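Local structure of heat shock protein, putative (Plasmodium falciparum, 1Y6Z) at residues B[32-37]-B[148-153]; B[49-54]-B[126-131]; B[63-68]-B[158-163]; B[89-94]-B[163-168]; B[131-136]-B[170-175]. The protein is the middle domain of a putative Hsp90-family heat shock protein, which as a whole probably acts as an ATP-dependent chaperone that binds unfolded proteins. All coordinates share one frame; numbering follows the deposited sequence. Where two conformers were deposited one is given.

Interaction 1: B[32-37]-B[148-153]; sequences DPLAYV and TKFLNT
The ring of Phe150 is met at its edge by Leu34, whose CD2 lies near the ring plane, while the ring of Trp147 meets it at a shallow angle and Ile53, Phe96, Met136 and Leu139 also touch its side chain. The closest contacts of Leu34 CD2 are at the root of that side chain, 3.9 Å from Phe150 CA and 4.0 Å from Phe150 CB. With Phe150 CG anti to the backbone N (chi1 174°), the ring extends beyond CB, leaving CA and CB to the leucine methyl. The other branch, Leu34 CD1, rests on the aliphatic part of Lys149, 4.0 Å from its CD. A forked leucine suits this place, since each methyl serves a different residue of helix 145-164 just before strand 35-41 begins. Lysine suits the margin, its CD methylene lying against the leucine while its chain bends at chi3 and chi4. No hydrogen bond joins the two segments, so their contact rests on dispersion and the hydrophobic effect, with Leu34 and Phe150 buried.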
# COMPACT_ATOMS: atom_id res chain seq x y z
N ASP B 32 10.09 -20.14 -16.03
CA ASP B 32 8.85 -19.35 -15.89
C ASP B 32 9.04 -18.21 -14.89
O ASP B 32 9.72 -18.37 -13.89
CB ASP B 32 7.75 -20.24 -15.40
CG ASP B 32 7.15 -21.12 -16.53
OD1 ASP B 32 7.56 -21.01 -17.71
OD2 ASP B 32 6.19 -21.84 -16.25
N PRO B 33 8.37 -17.07 -15.12
CA PRO B 33 8.46 -16.06 -14.08
C PRO B 33 7.73 -16.44 -12.82
O PRO B 33 6.79 -17.28 -12.83
CB PRO B 33 7.83 -14.79 -14.74
CG PRO B 33 7.06 -15.27 -15.90
CD PRO B 33 7.55 -16.66 -16.28
N LEU B 34 8.15 -15.85 -11.73
CA LEU B 34 7.54 -16.08 -10.46
C LEU B 34 6.19 -15.37 -10.37
O LEU B 34 5.27 -15.87 -9.68
CB LEU B 34 8.47 -15.61 -9.36
CG LEU B 34 9.32 -16.68 -8.63
CD1 LEU B 34 9.63 -17.92 -9.45
CD2 LEU B 34 10.53 -16.04 -7.92
N ALA B 35 6.12 -14.20 -11.02
CA ALA B 35 4.89 -13.43 -11.04
C ALA B 35 4.94 -12.40 -12.20
O ALA B 35 6.00 -12.14 -12.81
CB ALA B 35 4.72 -12.73 -9.74
N TYR B 36 3.78 -11.81 -12.48
CA TYR B 36 3.70 -10.73 -13.45
C TYR B 36 2.49 -9.87 -13.15
O TYR B 36 1.57 -10.35 -12.50
CB TYR B 36 3.59 -11.25 -14.90
CG TYR B 36 2.33 -12.00 -15.20
CD1 TYR B 36 1.21 -11.37 -15.77
CD2 TYR B 36 2.25 -13.37 -14.94
CE1 TYR B 36 0.05 -12.08 -16.04
CE2 TYR B 36 1.05 -14.09 -15.21
CZ TYR B 36 -0.02 -13.43 -15.76
OH TYR B 36 -1.17 -14.15 -16.02
N VAL B 37 2.50 -8.66 -13.70
CA VAL B 37 1.31 -7.80 -13.72
C VAL B 37 1.30 -7.03 -15.05
O VAL B 37 2.36 -6.57 -15.50
CB VAL B 37 1.26 -6.84 -12.47
CG1 VAL B 37 2.51 -6.07 -12.34
CG2 VAL B 37 0.01 -5.94 -12.52
N THR B 148 9.12 -17.80 -0.52
CA THR B 148 10.43 -18.08 0.04
C THR B 148 11.52 -18.16 -1.05
O THR B 148 12.60 -17.65 -0.85
CB THR B 148 10.45 -19.36 0.95
OG1 THR B 148 9.48 -19.24 1.99
CG2 THR B 148 11.85 -19.56 1.57
N LYS B 149 11.19 -18.78 -2.18
CA LYS B 149 11.98 -18.77 -3.42
C LYS B 149 12.32 -17.37 -3.91
O LYS B 149 13.48 -17.04 -4.13
CB LYS B 149 11.18 -19.45 -4.52
CG LYS B 149 11.95 -19.68 -5.78
CD LYS B 149 11.06 -20.49 -6.71
CE LYS B 149 11.81 -21.69 -7.21
NZ LYS B 149 11.78 -21.73 -8.68
N PHE B 150 11.30 -16.52 -4.01
CA PHE B 150 11.55 -15.11 -4.32
C PHE B 150 12.59 -14.50 -3.35
O PHE B 150 13.57 -13.91 -3.78
CB PHE B 150 10.24 -14.31 -4.34
CG PHE B 150 10.45 -12.85 -4.50
CD1 PHE B 150 10.74 -12.31 -5.76
CD2 PHE B 150 10.38 -12.00 -3.39
CE1 PHE B 150 10.98 -10.97 -5.90
CE2 PHE B 150 10.59 -10.66 -3.50
CZ PHE B 150 10.92 -10.13 -4.75
N LEU B 151 12.39 -14.60 -2.03
CA LEU B 151 13.36 -14.00 -1.11
C LEU B 151 14.74 -14.66 -1.19
O LEU B 151 15.77 -13.98 -1.12
CB LEU B 151 12.85 -13.96 0.35
CG LEU B 151 11.64 -13.02 0.63
CD1 LEU B 151 11.28 -13.23 2.11
CD2 LEU B 151 11.86 -11.56 0.32
N ASN B 152 14.77 -15.98 -1.34
CA ASN B 152 16.09 -16.68 -1.52
C ASN B 152 16.91 -16.17 -2.72
O ASN B 152 18.14 -16.11 -2.65
CB ASN B 152 15.89 -18.20 -1.67
CG ASN B 152 15.53 -18.91 -0.36
OD1 ASN B 152 15.01 -20.05 -0.39
ND2 ASN B 152 15.77 -18.26 0.77
N THR B 153 16.23 -15.76 -3.80
CA THR B 153 16.90 -15.28 -5.06
C THR B 153 17.08 -13.76 -5.11
O THR B 153 18.17 -13.27 -5.50
CB THR B 153 16.05 -15.68 -6.29
OG1 THR B 153 15.63 -17.05 -6.14
CG2 THR B 153 16.78 -15.42 -7.70

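Interaction 2: B[49-54]-B[126-131]; sequences SILYIP and KRIVLK
Leu51 reaches from strand 47-53 to helix 121-141, and its side chain carries the contact. From CB, which points toward the helix, the chain runs to CG, set anti to the carbonyl carbon (chi1 -69°), and there it forks. Branch CD1 makes the closest approach, 3.8 Å from Ile128 CG2. The same methyl also lies 3.9 Å from the backbone O of Ile128 and 4.2 Å from Lys131 CB, so it fits against one turn of the helix. Ile128 presents CG2 because that methyl stands anti to its own backbone N, and the two side chains meet at a slant. The carbonyl beside the methyl is not left to hydrocarbon alone: Ser132 OG is hydrogen-bonded to Ile128 O. Lys131 offers only the base of its chain, for its NZ leads away to a salt bridge with Glu141 of the second subunit. No hydrogen bond or salt bridge joins the two segments; mainly methyl meets methyl, burying leucine and isoleucine, while the lysine's ammonium group pairs across the subunit interface.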
# COMPACT_ATOMS: atom_id res chain seq x y z
N SER B 49 2.05 -1.53 -19.57
CA SER B 49 3.25 -2.15 -19.04
C SER B 49 2.95 -3.58 -18.68
O SER B 49 1.83 -3.90 -18.32
CB SER B 49 3.84 -1.40 -17.84
OG SER B 49 5.14 -1.87 -17.46
N ILE B 50 3.92 -4.45 -18.90
CA ILE B 50 3.82 -5.80 -18.31
C ILE B 50 5.15 -5.95 -17.59
O ILE B 50 6.19 -5.72 -18.22
CB ILE B 50 3.67 -6.96 -19.35
CG1 ILE B 50 2.55 -6.68 -20.36
CG2 ILE B 50 3.46 -8.30 -18.56
CD1 ILE B 50 2.40 -7.76 -21.45
N LEU B 51 5.12 -6.32 -16.31
CA LEU B 51 6.31 -6.38 -15.52
C LEU B 51 6.35 -7.81 -14.98
O LEU B 51 5.34 -8.32 -14.61
CB LEU B 51 6.15 -5.43 -14.33
CG LEU B 51 6.14 -3.90 -14.63
CD1 LEU B 51 6.03 -3.20 -13.19
CD2 LEU B 51 7.42 -3.53 -15.30
N TYR B 52 7.52 -8.45 -15.01
CA TYR B 52 7.72 -9.84 -14.60
C TYR B 52 8.81 -9.87 -13.52
O TYR B 52 9.82 -9.20 -13.61
CB TYR B 52 8.27 -10.64 -15.76
CG TYR B 52 7.27 -10.84 -16.91
CD1 TYR B 52 7.20 -9.94 -17.97
CD2 TYR B 52 6.43 -11.96 -16.92
CE1 TYR B 52 6.30 -10.13 -19.05
CE2 TYR B 52 5.53 -12.14 -17.95
CZ TYR B 52 5.47 -11.23 -19.02
OH TYR B 52 4.61 -11.49 -20.09
N ILE B 53 8.62 -10.74 -12.54
CA ILE B 53 9.65 -11.17 -11.63
C ILE B 53 10.16 -12.46 -12.22
O ILE B 53 9.39 -13.43 -12.40
CB ILE B 53 9.09 -11.41 -10.24
CG1 ILE B 53 8.62 -10.08 -9.66
CG2 ILE B 53 10.16 -12.06 -9.30
CD1 ILE B 53 8.02 -10.26 -8.26
N PRO B 54 11.44 -12.49 -12.57
CA PRO B 54 12.02 -13.68 -13.20
C PRO B 54 11.97 -14.88 -12.27
O PRO B 54 11.92 -14.71 -11.06
CB PRO B 54 13.50 -13.24 -13.48
CG PRO B 54 13.37 -11.78 -13.67
CD PRO B 54 12.43 -11.40 -12.53
N LYS B 126 7.58 6.10 -11.27
CA LYS B 126 6.87 5.99 -10.01
C LYS B 126 5.77 4.92 -10.02
O LYS B 126 5.63 4.22 -9.06
CB LYS B 126 6.27 7.36 -9.62
CG LYS B 126 6.06 7.45 -8.10
CD LYS B 126 5.07 8.56 -7.73
CE LYS B 126 4.34 8.16 -6.46
NZ LYS B 126 3.73 9.35 -5.79
N ARG B 127 5.01 4.83 -11.11
CA ARG B 127 3.88 3.90 -11.27
C ARG B 127 4.46 2.47 -11.33
O ARG B 127 3.90 1.52 -10.80
CB ARG B 127 3.23 4.15 -12.62
CG ARG B 127 1.81 4.81 -12.75
CD ARG B 127 1.50 5.94 -11.86
NE ARG B 127 0.47 6.87 -12.42
CZ ARG B 127 -0.81 6.58 -12.71
NH1 ARG B 127 -1.63 7.55 -13.15
NH2 ARG B 127 -1.29 5.35 -12.56
N ILE B 128 5.58 2.35 -12.03
CA ILE B 128 6.26 1.05 -12.07
C ILE B 128 6.67 0.57 -10.68
O ILE B 128 6.49 -0.59 -10.36
CB ILE B 128 7.44 1.08 -13.03
CG1 ILE B 128 6.91 1.04 -14.46
CG2 ILE B 128 8.35 -0.16 -12.83
CD1 ILE B 128 7.99 1.06 -15.50
N VAL B 129 7.27 1.43 -9.87
CA VAL B 129 7.74 1.02 -8.55
C VAL B 129 6.57 0.60 -7.68
O VAL B 129 6.60 -0.42 -6.99
CB VAL B 129 8.57 2.14 -7.89
CG1 VAL B 129 8.99 1.78 -6.46
CG2 VAL B 129 9.74 2.47 -8.78
N LEU B 130 5.52 1.41 -7.69
CA LEU B 130 4.34 1.03 -6.97
C LEU B 130 3.68 -0.31 -7.43
O LEU B 130 3.27 -1.09 -6.57
CB LEU B 130 3.37 2.22 -6.85
CG LEU B 130 4.12 3.40 -6.13
CD1 LEU B 130 3.23 4.67 -5.91
CD2 LEU B 130 4.90 3.04 -4.79
N LYS B 131 3.59 -0.57 -8.75
CA LYS B 131 3.02 -1.84 -9.23
C LYS B 131 3.95 -2.99 -8.81
O LYS B 131 3.48 -4.08 -8.51
CB LYS B 131 2.84 -1.85 -10.77
CG LYS B 131 1.65 -1.01 -11.23
CD LYS B 131 0.37 -1.73 -11.00
CE LYS B 131 -0.79 -0.86 -11.50
NZ LYS B 131 -2.08 -1.41 -11.04

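Interaction 3: B[63-68]-B[158-163]; sequences KNMFDE and LKIGVV
An Asx turn in the long loop between strands 47-53 and 73-77 presents two side chains to helix 145-164. Asn64 OD1 accepts a hydrogen bond from Phe66 N at 3.1 Å, the donor standing well above the carbonyl plane, and asparagine suits the position because its short amide can fold back onto the chain. Within this turn Met65 and Phe66, neighbours in sequence, both meet a single residue, Ile160. Met65 and Ile160 reach toward each other tip to tip: Met65 SD lies 3.4 Å from Ile160 CD1, and Met65 CE lies 3.6 Å from the same methyl, placed there by a bend at chi3 (-48°). The Phe66 ring comes from the opposite direction to the isoleucine and touches it with its far end, CZ being 3.7 Å from Ile160 CD1 and 3.9 Å from Ile160 CG2. Branched isoleucine can offer both methyls to the ring, while the flexible, polarisable thioether of methionine packs SD and CE against CD1. All cross-segment contacts are apolar. Nearby, Met65 O is hydrogen-bonded to Tyr157 OH, and Phe66 makes a cation-pi contact with Arg92. The loop rests against helix 145-164 at Ile160, with Ile238 of helix 237-249 also touching Met65, while Leu158 and Val162 of helix 145-164 pack on helix 169-173.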
# COMPACT_ATOMS: atom_id res chain seq x y z
N LYS B 63 26.92 -12.16 -12.15
CA LYS B 63 28.36 -11.95 -11.86
C LYS B 63 28.52 -10.86 -10.81
O LYS B 63 29.06 -11.12 -9.76
CB LYS B 63 29.16 -11.62 -13.12
CG LYS B 63 29.36 -12.83 -14.07
CD LYS B 63 30.02 -12.35 -15.41
CE LYS B 63 30.15 -13.48 -16.44
NZ LYS B 63 30.36 -13.02 -17.84
N ASN B 64 28.06 -9.65 -11.10
CA ASN B 64 27.88 -8.62 -10.08
C ASN B 64 26.40 -8.39 -9.77
O ASN B 64 25.55 -8.46 -10.65
CB ASN B 64 28.47 -7.28 -10.56
CG ASN B 64 28.56 -6.24 -9.44
OD1 ASN B 64 27.98 -5.14 -9.56
ND2 ASN B 64 29.25 -6.60 -8.33
N MET B 65 26.10 -8.02 -8.53
CA MET B 65 24.73 -7.64 -8.16
C MET B 65 24.10 -6.63 -9.09
O MET B 65 22.89 -6.63 -9.30
CB MET B 65 24.68 -7.07 -6.74
CG MET B 65 24.34 -8.09 -5.71
SD MET B 65 23.71 -7.20 -4.32
CE MET B 65 24.91 -5.95 -4.14
N PHE B 66 24.91 -5.74 -9.63
CA PHE B 66 24.35 -4.76 -10.54
C PHE B 66 25.06 -4.81 -11.87
O PHE B 66 26.26 -5.10 -11.92
CB PHE B 66 24.32 -3.36 -9.90
CG PHE B 66 23.48 -3.30 -8.63
CD1 PHE B 66 22.09 -3.23 -8.70
CD2 PHE B 66 24.09 -3.35 -7.37
CE1 PHE B 66 21.30 -3.20 -7.52
CE2 PHE B 66 23.31 -3.29 -6.19
CZ PHE B 66 21.91 -3.24 -6.27
N ASP B 67 24.26 -4.66 -12.94
CA ASP B 67 24.71 -4.59 -14.34
C ASP B 67 24.82 -3.12 -14.65
O ASP B 67 23.85 -2.37 -14.50
CB ASP B 67 23.66 -5.24 -15.27
CG ASP B 67 23.99 -5.12 -16.79
OD1 ASP B 67 23.03 -5.03 -17.61
OD2 ASP B 67 25.19 -5.16 -17.18
N GLU B 68 26.01 -2.70 -15.09
CA GLU B 68 26.29 -1.28 -15.34
C GLU B 68 25.42 -0.73 -16.46
O GLU B 68 25.24 0.49 -16.60
CB GLU B 68 27.77 -1.08 -15.65
CG GLU B 68 28.14 -1.44 -17.08
CD GLU B 68 29.63 -1.53 -17.31
OE1 GLU B 68 30.40 -1.05 -16.44
OE2 GLU B 68 30.02 -2.08 -18.38
N LEU B 158 15.90 -6.45 -2.26
CA LEU B 158 14.93 -5.75 -1.38
C LEU B 158 15.67 -5.10 -0.22
O LEU B 158 15.40 -3.95 0.14
CB LEU B 158 13.89 -6.75 -0.93
CG LEU B 158 12.69 -6.93 -1.88
CD1 LEU B 158 13.06 -7.48 -3.29
CD2 LEU B 158 11.65 -7.86 -1.18
N LYS B 159 16.70 -5.81 0.30
CA LYS B 159 17.53 -5.32 1.44
C LYS B 159 18.23 -4.08 1.03
O LYS B 159 18.24 -3.11 1.78
CB LYS B 159 18.48 -6.41 1.93
CG LYS B 159 17.80 -7.46 2.81
CD LYS B 159 18.70 -8.70 2.96
CE LYS B 159 17.96 -9.87 3.58
NZ LYS B 159 18.84 -11.11 3.30
N ILE B 160 18.76 -4.07 -0.20
CA ILE B 160 19.36 -2.84 -0.78
C ILE B 160 18.30 -1.74 -0.97
O ILE B 160 18.57 -0.57 -0.70
CB ILE B 160 20.11 -3.13 -2.09
CG1 ILE B 160 21.40 -3.91 -1.79
CG2 ILE B 160 20.47 -1.82 -2.89
CD1 ILE B 160 21.75 -4.80 -2.95
N GLY B 161 17.10 -2.11 -1.41
CA GLY B 161 15.99 -1.15 -1.49
C GLY B 161 15.71 -0.42 -0.18
O GLY B 161 15.49 0.81 -0.17
N VAL B 162 15.70 -1.18 0.91
CA VAL B 162 15.55 -0.63 2.29
C VAL B 162 16.64 0.44 2.60
O VAL B 162 16.34 1.51 3.20
CB VAL B 162 15.59 -1.75 3.37
CG1 VAL B 162 15.66 -1.13 4.79
CG2 VAL B 162 14.40 -2.72 3.23
N VAL B 163 17.88 0.14 2.22
CA VAL B 163 19.02 1.09 2.33
C VAL B 163 18.82 2.29 1.41
O VAL B 163 18.92 3.47 1.84
CB VAL B 163 20.38 0.37 1.99
CG1 VAL B 163 21.60 1.32 2.10
CG2 VAL B 163 20.57 -0.85 2.86

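Interaction 4: B[89-94]-B[163-168]; sequences SIPRWL and VEDKEN
Arg92 and Glu164 form a side-on, bidentate salt bridge where the loop before strand 98-103 meets the C-terminal end of helix 145-164, and beside it Asp165 organises an Asx motif. The Arg92 chain is extended from CG to NE (chi2 177°, chi3 -176°), which carries the guanidinium out to Glu164. Arg92 NE donates to Glu164 OE1 at 2.9 Å and Arg92 NH2 to Glu164 OE2 at 2.8 Å. Both oxygens use their syn lone pairs, and the guanidinium and carboxylate planes are only 19° apart, which suits two nearly parallel bonds. Glu164 OE1 also accepts from a water, which in turn receives a weak bond from Trp93 N.

The carboxylate of the buried Asp165 is satisfied by several donors. Trp93 NE1 gives its N-H to the anti lone pair of Asp165 OD2 at 3.0 Å, the oxygen tilted somewhat from the indole plane. Asn168 ND2 supplies Asp165 OD2 from the syn side, at 3.1 Å and almost straight. Asp165 OD1 accepts the backbone N of Asn168, three residues on, at 3.0 Å. Such donors would probably help stabilise the ionised carboxylate. Tryptophan suits its place, one N-H meeting the acid while its broad ring can pack on apolar neighbours. Over the centre of one indole face, Leu94 CG sits 3.5 Å above the plane.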
# COMPACT_ATOMS: atom_id res chain seq x y z
N SER B 89 16.68 4.40 -15.23
CA SER B 89 15.99 5.48 -14.56
C SER B 89 15.13 5.02 -13.35
O SER B 89 14.62 5.87 -12.59
CB SER B 89 15.18 6.28 -15.60
OG SER B 89 14.24 5.45 -16.25
N ILE B 90 14.97 3.71 -13.15
CA ILE B 90 14.19 3.25 -11.99
C ILE B 90 15.17 2.94 -10.86
O ILE B 90 16.36 2.78 -11.14
CB ILE B 90 13.13 2.10 -12.34
CG1 ILE B 90 13.78 0.73 -12.45
CG2 ILE B 90 12.42 2.39 -13.67
CD1 ILE B 90 12.73 -0.42 -12.43
N PRO B 91 14.71 2.88 -9.58
CA PRO B 91 15.65 2.58 -8.48
C PRO B 91 16.42 1.31 -8.80
O PRO B 91 15.86 0.39 -9.35
CB PRO B 91 14.74 2.34 -7.30
CG PRO B 91 13.60 3.34 -7.59
CD PRO B 91 13.35 3.11 -9.08
N ARG B 92 17.71 1.29 -8.52
CA ARG B 92 18.46 0.12 -8.97
C ARG B 92 18.13 -1.14 -8.18
O ARG B 92 18.44 -2.27 -8.62
CB ARG B 92 19.96 0.38 -8.90
CG ARG B 92 20.55 0.35 -7.50
CD ARG B 92 22.11 0.56 -7.55
NE ARG B 92 22.69 0.44 -6.22
CZ ARG B 92 24.00 0.29 -5.98
NH1 ARG B 92 24.87 0.26 -6.97
NH2 ARG B 92 24.45 0.18 -4.75
N TRP B 93 17.47 -0.99 -7.02
CA TRP B 93 17.09 -2.22 -6.32
C TRP B 93 16.07 -3.05 -7.15
O TRP B 93 15.94 -4.23 -6.92
CB TRP B 93 16.59 -1.97 -4.90
CG TRP B 93 15.26 -1.37 -4.83
CD1 TRP B 93 14.99 -0.04 -4.88
CD2 TRP B 93 13.99 -2.06 -4.73
NE1 TRP B 93 13.63 0.15 -4.83
CE2 TRP B 93 13.00 -1.07 -4.68
CE3 TRP B 93 13.61 -3.43 -4.62
CZ2 TRP B 93 11.61 -1.39 -4.56
CZ3 TRP B 93 12.24 -3.74 -4.46
CH2 TRP B 93 11.26 -2.72 -4.46
N LEU B 94 15.43 -2.43 -8.13
CA LEU B 94 14.50 -3.12 -9.03
C LEU B 94 15.07 -3.60 -10.36
O LEU B 94 14.30 -3.96 -11.25
CB LEU B 94 13.32 -2.19 -9.34
CG LEU B 94 12.42 -2.11 -8.12
CD1 LEU B 94 11.56 -0.90 -8.36
CD2 LEU B 94 11.58 -3.43 -7.97
N VAL B 163 17.88 0.14 2.22
CA VAL B 163 19.02 1.09 2.33
C VAL B 163 18.82 2.29 1.41
O VAL B 163 18.92 3.47 1.84
CB VAL B 163 20.38 0.37 1.99
CG1 VAL B 163 21.60 1.32 2.10
CG2 VAL B 163 20.57 -0.85 2.86
N GLU B 164 18.49 2.02 0.13
CA GLU B 164 18.59 3.05 -0.93
C GLU B 164 17.34 3.75 -1.39
O GLU B 164 17.41 4.81 -2.00
CB GLU B 164 19.32 2.50 -2.17
CG GLU B 164 20.66 1.95 -1.84
CD GLU B 164 21.44 1.47 -3.02
OE1 GLU B 164 20.91 1.43 -4.15
OE2 GLU B 164 22.60 1.06 -2.78
N ASP B 165 16.19 3.21 -1.09
CA ASP B 165 14.98 3.78 -1.66
C ASP B 165 14.21 4.48 -0.50
O ASP B 165 13.29 3.92 0.10
CB ASP B 165 14.15 2.70 -2.40
CG ASP B 165 12.84 3.26 -2.99
OD1 ASP B 165 12.42 4.35 -2.55
OD2 ASP B 165 12.22 2.63 -3.86
N LYS B 166 14.64 5.71 -0.21
CA LYS B 166 14.10 6.49 0.91
C LYS B 166 12.56 6.47 0.98
O LYS B 166 11.98 6.15 2.02
CB LYS B 166 14.64 7.94 0.85
CG LYS B 166 14.12 8.84 2.01
CD LYS B 166 14.25 8.19 3.34
CE LYS B 166 14.30 9.18 4.49
NZ LYS B 166 14.39 8.44 5.78
N GLU B 167 11.94 6.78 -0.15
CA GLU B 167 10.51 7.03 -0.26
C GLU B 167 9.71 5.76 -0.02
O GLU B 167 8.62 5.81 0.51
CB GLU B 167 10.12 7.63 -1.63
CG GLU B 167 10.70 9.00 -2.01
CD GLU B 167 12.21 9.05 -2.14
OE1 GLU B 167 12.80 8.04 -2.56
OE2 GLU B 167 12.81 10.13 -1.84
N ASN B 168 10.24 4.61 -0.44
CA ASN B 168 9.53 3.35 -0.25
C ASN B 168 10.06 2.44 0.85
O ASN B 168 9.61 1.32 0.98
CB ASN B 168 9.44 2.59 -1.59
CG ASN B 168 8.68 3.39 -2.63
OD1 ASN B 168 7.51 3.69 -2.45
ND2 ASN B 168 9.34 3.74 -3.71
O HOH W 1 18.18 1.21 -5.08

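Interaction 5: B[131-136]-B[170-175]; sequences KSISMM and EEIASL
This is a buried helix-helix contact, about 6 Å from the centre of the chain (centre to centre), where helix 121-141 meets helix 169-173 and the residues just following it. Ile133 and Met136, one turn apart, face the second segment. Ile133 divides its work between two branches: CD1 reaches Ile172 CG1 at 4.3 Å, whereas CG2 lies against the carboxylate end of Glu171, 3.7 Å from its OE2. Met136 is met at the root of its side chain by Leu175, whose CD1 is 3.9 Å from Met136 CB. Isoleucine, leucine and methionine suit this seam because they carry no polar group that must be satisfied there, and Glu171 sits at its margin. Trp93 touches Ile172, and Leu158 of helix 145-164 touches Leu175. Helices 121-141, 145-164 and 169-173, consecutive in the chain, thus pack together through apolar side chains as a helical bundle within the Hsp90 middle domain.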
# COMPACT_ATOMS: atom_id res chain seq x y z
N LYS B 131 3.59 -0.57 -8.75
CA LYS B 131 3.02 -1.84 -9.23
C LYS B 131 3.95 -2.99 -8.81
O LYS B 131 3.48 -4.08 -8.51
CB LYS B 131 2.84 -1.85 -10.77
CG LYS B 131 1.65 -1.01 -11.23
CD LYS B 131 0.37 -1.73 -11.00
CE LYS B 131 -0.79 -0.86 -11.50
NZ LYS B 131 -2.08 -1.41 -11.04
N SER B 132 5.26 -2.72 -8.81
CA SER B 132 6.26 -3.77 -8.46
C SER B 132 6.13 -4.13 -6.97
O SER B 132 6.13 -5.28 -6.64
CB SER B 132 7.69 -3.24 -8.72
OG SER B 132 7.87 -3.02 -10.10
N ILE B 133 6.01 -3.13 -6.09
CA ILE B 133 5.78 -3.42 -4.67
C ILE B 133 4.47 -4.19 -4.39
O ILE B 133 4.48 -5.17 -3.65
CB ILE B 133 5.93 -2.13 -3.80
CG1 ILE B 133 7.36 -1.59 -3.96
CG2 ILE B 133 5.52 -2.41 -2.32
CD1 ILE B 133 7.68 -0.16 -3.35
N SER B 134 3.36 -3.80 -5.04
CA SER B 134 2.09 -4.44 -4.86
C SER B 134 2.12 -5.89 -5.38
O SER B 134 1.56 -6.80 -4.72
CB SER B 134 0.95 -3.55 -5.47
OG SER B 134 -0.28 -4.26 -5.54
N MET B 135 2.82 -6.12 -6.51
CA MET B 135 3.06 -7.45 -7.05
C MET B 135 3.77 -8.34 -5.99
O MET B 135 3.35 -9.47 -5.78
CB MET B 135 3.89 -7.41 -8.37
CG MET B 135 4.34 -8.82 -8.94
SD MET B 135 4.90 -8.80 -10.69
CE MET B 135 5.97 -7.40 -10.56
N MET B 136 4.87 -7.84 -5.40
CA MET B 136 5.61 -8.58 -4.33
C MET B 136 4.71 -8.81 -3.15
O MET B 136 4.61 -9.93 -2.61
CB MET B 136 6.87 -7.81 -3.86
CG MET B 136 8.04 -7.76 -4.87
SD MET B 136 9.46 -6.74 -4.40
CE MET B 136 8.71 -5.15 -4.40
N GLU B 170 9.75 1.89 4.06
CA GLU B 170 8.95 1.09 5.02
C GLU B 170 8.24 -0.08 4.38
O GLU B 170 8.20 -1.20 4.93
CB GLU B 170 7.91 1.98 5.74
CG GLU B 170 7.03 1.21 6.77
CD GLU B 170 5.98 2.09 7.46
OE1 GLU B 170 6.36 3.20 7.92
OE2 GLU B 170 4.80 1.65 7.57
N GLU B 171 7.66 0.17 3.19
CA GLU B 171 6.98 -0.90 2.49
C GLU B 171 7.94 -2.04 2.10
O GLU B 171 7.62 -3.24 2.22
CB GLU B 171 6.31 -0.36 1.23
CG GLU B 171 4.99 0.31 1.49
CD GLU B 171 4.15 0.22 0.23
OE1 GLU B 171 4.45 1.04 -0.67
OE2 GLU B 171 3.26 -0.70 0.12
N ILE B 172 9.13 -1.65 1.69
CA ILE B 172 10.12 -2.68 1.29
C ILE B 172 10.56 -3.44 2.54
O ILE B 172 10.75 -4.65 2.48
CB ILE B 172 11.31 -2.08 0.56
CG1 ILE B 172 10.86 -1.18 -0.62
CG2 ILE B 172 12.29 -3.23 0.10
CD1 ILE B 172 12.05 -0.49 -1.36
N ALA B 173 10.80 -2.70 3.62
CA ALA B 173 11.23 -3.23 4.92
C ALA B 173 10.26 -4.29 5.44
O ALA B 173 10.68 -5.30 6.04
CB ALA B 173 11.38 -2.06 5.94
N SER B 174 8.97 -4.09 5.18
CA SER B 174 7.93 -5.02 5.58
C SER B 174 8.02 -6.40 4.90
O SER B 174 7.38 -7.37 5.35
CB SER B 174 6.54 -4.37 5.39
OG SER B 174 6.13 -4.36 4.05
N LEU B 175 8.84 -6.50 3.84
CA LEU B 175 8.95 -7.73 3.00
C LEU B 175 10.17 -8.59 3.34
O LEU B 175 10.15 -9.76 3.05
CB LEU B 175 9.02 -7.41 1.48
CG LEU B 175 7.81 -6.58 0.92
CD1 LEU B 175 7.97 -6.04 -0.54
CD2 LEU B 175 6.56 -7.47 1.08

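Along the chain, interaction 2 is nested within the loop closed by interaction 1 and precedes interaction 5 in series, whereas the other pairs interleave. Interactions 1 and 2 bring the neighbouring strands 35-41 and 47-53 of the mixed sheet against consecutive helices, 145-164 and 121-141, their centres 13 Å apart. Interactions 1, 3 and 4 use successive parts of helix 145-164; centres of 3 and 4 are only 9 Å apart, and the segments share Val163. Interactions 2 and 5 share helix 121-141 and Lys131. Interactions 4 and 5 touch, their centres 11 Å apart. The five contacts together join the mixed sheet, its loops and three consecutive helices within this Hsp90 middle domain.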